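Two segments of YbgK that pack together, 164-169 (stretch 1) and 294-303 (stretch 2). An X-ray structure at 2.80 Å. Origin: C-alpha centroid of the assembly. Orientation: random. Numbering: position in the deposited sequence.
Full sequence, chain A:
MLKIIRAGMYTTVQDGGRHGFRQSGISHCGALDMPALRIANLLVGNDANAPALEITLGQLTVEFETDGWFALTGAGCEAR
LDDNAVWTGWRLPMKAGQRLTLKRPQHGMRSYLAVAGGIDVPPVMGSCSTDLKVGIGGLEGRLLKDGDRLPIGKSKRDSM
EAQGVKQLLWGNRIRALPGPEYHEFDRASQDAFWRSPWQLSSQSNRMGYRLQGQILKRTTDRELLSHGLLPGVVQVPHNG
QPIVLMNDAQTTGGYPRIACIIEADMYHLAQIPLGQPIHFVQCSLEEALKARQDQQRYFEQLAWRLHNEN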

# COMPACT_ATOMS: atom_id res chain seq x y z
N GLY A 164 17.83 18.95 -20.88
CA GLY A 164 16.81 19.30 -19.91
C GLY A 164 15.46 18.86 -20.43
O GLY A 164 15.15 19.09 -21.60
N VAL A 165 14.65 18.23 -19.57
CA VAL A 165 13.30 17.79 -19.96
C VAL A 165 12.25 18.58 -19.17
O VAL A 165 12.50 18.97 -18.03
N LYS A 166 11.08 18.81 -19.79
CA LYS A 166 9.99 19.55 -19.15
C LYS A 166 9.32 18.67 -18.09
O LYS A 166 9.06 17.50 -18.38
N GLN A 167 9.07 19.21 -16.89
CA GLN A 167 8.40 18.48 -15.82
C GLN A 167 6.88 18.65 -15.97
O GLN A 167 6.45 19.42 -16.83
N LEU A 168 6.08 17.96 -15.13
CA LEU A 168 4.61 18.02 -15.14
C LEU A 168 4.08 19.00 -14.09
O LEU A 168 4.50 18.94 -12.93
N LEU A 169 3.13 19.86 -14.47
CA LEU A 169 2.59 20.83 -13.52
C LEU A 169 1.68 20.15 -12.51
O LEU A 169 0.94 19.23 -12.86
N ASP A 294 -2.08 9.00 -21.90
CA ASP A 294 -1.32 10.25 -22.11
C ASP A 294 -0.09 10.35 -21.20
O ASP A 294 0.96 10.81 -21.66
N GLN A 295 -0.19 9.90 -19.93
CA GLN A 295 0.94 9.93 -18.99
C GLN A 295 1.91 8.77 -19.29
O GLN A 295 3.12 8.98 -19.23
N GLN A 296 1.39 7.58 -19.68
CA GLN A 296 2.25 6.46 -20.09
C GLN A 296 2.95 6.79 -21.42
O GLN A 296 4.12 6.45 -21.61
N ARG A 297 2.23 7.47 -22.32
CA ARG A 297 2.71 7.94 -23.62
C ARG A 297 3.74 9.06 -23.45
O ARG A 297 4.63 9.21 -24.29
N TYR A 298 3.60 9.87 -22.38
CA TYR A 298 4.52 10.97 -22.06
C TYR A 298 5.92 10.44 -21.67
O TYR A 298 6.90 11.07 -22.05
N PHE A 299 6.02 9.30 -20.96
CA PHE A 299 7.34 8.73 -20.59
C PHE A 299 8.07 8.14 -21.82
O PHE A 299 9.30 8.08 -21.82
N GLU A 300 7.32 7.72 -22.86
CA GLU A 300 7.87 7.21 -24.13
C GLU A 300 8.45 8.38 -24.94
O GLU A 300 9.42 8.17 -25.67
N GLN A 301 7.90 9.60 -24.79
CA GLN A 301 8.45 10.81 -25.42
C GLN A 301 9.80 11.16 -24.76
O GLN A 301 10.74 11.54 -25.46
N LEU A 302 9.88 11.02 -23.42
CA LEU A 302 11.12 11.24 -22.66
C LEU A 302 12.18 10.18 -23.00
O LEU A 302 13.37 10.49 -22.97
N ALA A 303 11.75 8.94 -23.33
CA ALA A 303 12.65 7.84 -23.69
C ALA A 303 13.36 8.05 -25.05
O ALA A 303 14.24 7.26 -25.37

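The contact is small, 266 Å² with both sides summed, and it joins an extended segment without regular secondary structure to one flank of a helix. Its pattern follows from two spacings. On the extended segment, Val165 and Leu168 send their CA-to-CB bonds toward the helix, while that of Gln167 points away. On the helix, Gln295, Tyr298 and Leu302 recur at intervals of three and four residues, which places them along the same flank.

Tyr298 is the centre of the arrangement. Its CA-to-CB bond points toward the segment, and chi1 of 168° (t) with chi2 of 80° extends the ring outward from the helix. This reach matters because the backbones stay well apart: even Val165 CA and Leu302 CA, a nearest pair in the register, are 7.4 Å from each other. The side chain of Tyr298 spans the gap and brings Tyr298 OH to 2.5 Å from Lys166 O, which lies at the ring edge, near its plane. The two atoms are very close, though the geometry leaves the nature of this polar contact open.

Leu168 covers one face of the same ring. With chi1 at -62° (m) and chi2 at 172° (t), an ordinary leucine conformation, it sets Leu168 CD2 3.8 Å from the ring centroid of Tyr298, 22° off the ring normal, a CH-pi contact. The nearest ring atom is Tyr298 CZ, 3.5 Å from Leu168 CD2. The other methyl, Leu168 CD1, approaches Gln295, whose t, t side chain starts sideways but brings its end nearer to the segment.

At the other end, Val165 adopts m (chi1 -60°) and meets Leu302 through a methyl-to-methyl contact, Val165 CG2 to Leu302 CD2 at 3.5 Å. Leu302 begins sideways, and its end comes nearer to the segment. Its chi1 of -88° is a stretched m and its chi2 of 120° lies between wells, so the contact is made by a leucine away from its ideal rotamers; at 2.80 Å resolution such a departure deserves caution.

Lys166 divides its roles between backbone and side chain. Its carbonyl meets the tyrosine, whereas its side chain, m at chi1, starts sideways and leads away, leaving the amine clear of the helix.

The design lesson is economical: one tyrosine, extended by a t rotamer, sets a face against a leucine methyl and places its hydroxyl close to a backbone carbonyl, while a valine–leucine pair adds a second apolar contact farther along the helix.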

# COMPACT_ATOMS: atom_id res chain seq x y z
CB VAL A 165 13.07 16.27 -19.80
CG1 VAL A 165 14.03 15.46 -20.67
CG2 VAL A 165 13.12 15.83 -18.34
CB LYS A 166 8.94 20.01 -20.19
CG LYS A 166 9.45 20.97 -21.26
CD LYS A 166 8.77 20.74 -22.61
CE LYS A 166 9.18 21.74 -23.66
NZ LYS A 166 8.13 22.76 -23.91
CB GLN A 167 8.87 18.99 -14.45
CG GLN A 167 10.37 18.87 -14.23
CD GLN A 167 10.74 19.25 -12.82
OE1 GLN A 167 11.22 20.36 -12.56
NE2 GLN A 167 10.51 18.35 -11.88
CB LEU A 168 4.01 16.63 -14.87
CG LEU A 168 4.32 15.54 -15.89
CD1 LEU A 168 3.83 14.20 -15.38
CD2 LEU A 168 3.69 15.84 -17.24
CB LEU A 169 1.84 21.98 -14.22
CG LEU A 169 2.42 23.36 -13.93
CD1 LEU A 169 3.69 23.58 -14.73
CD2 LEU A 169 1.39 24.44 -14.20
CB ASP A 294 -2.23 11.47 -21.89
CG ASP A 294 -3.28 11.71 -22.96
OD1 ASP A 294 -3.32 10.95 -23.95
OD2 ASP A 294 -4.09 12.66 -22.80
CB GLN A 295 0.45 9.88 -17.54
CG GLN A 295 1.49 10.42 -16.56
CD GLN A 295 0.96 10.53 -15.16
OE1 GLN A 295 0.54 11.61 -14.72
NE2 GLN A 295 0.96 9.43 -14.42
CB GLN A 296 1.45 5.15 -20.23
CG GLN A 296 1.14 4.48 -18.89
CD GLN A 296 0.40 3.17 -19.05
OE1 GLN A 296 -0.36 2.96 -20.01
NE2 GLN A 296 0.56 2.27 -18.09
CB ARG A 297 1.52 8.44 -24.47
CG ARG A 297 0.56 7.33 -24.92
CD ARG A 297 -0.67 7.89 -25.63
NE ARG A 297 -1.44 6.83 -26.29
CZ ARG A 297 -2.45 7.03 -27.13
NH1 ARG A 297 -2.84 8.27 -27.44
NH2 ARG A 297 -3.10 6.00 -27.67
CB TYR A 298 3.91 11.86 -20.95
CG TYR A 298 4.85 12.86 -20.33
CD1 TYR A 298 5.12 14.07 -20.96
CD2 TYR A 298 5.38 12.66 -19.06
CE1 TYR A 298 5.95 15.02 -20.37
CE2 TYR A 298 6.21 13.60 -18.46
CZ TYR A 298 6.50 14.78 -19.13
OH TYR A 298 7.31 15.72 -18.54
CB PHE A 299 7.21 7.67 -19.49
CG PHE A 299 6.56 8.17 -18.21
CD1 PHE A 299 7.14 9.19 -17.48
CD2 PHE A 299 5.39 7.59 -17.74
CE1 PHE A 299 6.53 9.66 -16.31
CE2 PHE A 299 4.77 8.08 -16.59
CZ PHE A 299 5.35 9.09 -15.87
CB GLU A 300 6.80 6.44 -24.93
CG GLU A 300 6.43 5.13 -24.24
CD GLU A 300 5.52 4.21 -25.03
OE1 GLU A 300 4.39 4.63 -25.36
OE2 GLU A 300 5.93 3.06 -25.29
CB GLN A 301 7.48 12.01 -25.32
CG GLN A 301 6.31 11.96 -26.29
CD GLN A 301 5.03 12.51 -25.71
OE1 GLN A 301 3.98 11.87 -25.76
NE2 GLN A 301 5.07 13.72 -25.15
CB LEU A 302 10.87 11.21 -21.14
CG LEU A 302 10.48 12.53 -20.45
CD1 LEU A 302 9.11 12.42 -19.79
CD2 LEU A 302 11.52 12.93 -19.42
CB ALA A 303 11.88 6.53 -23.71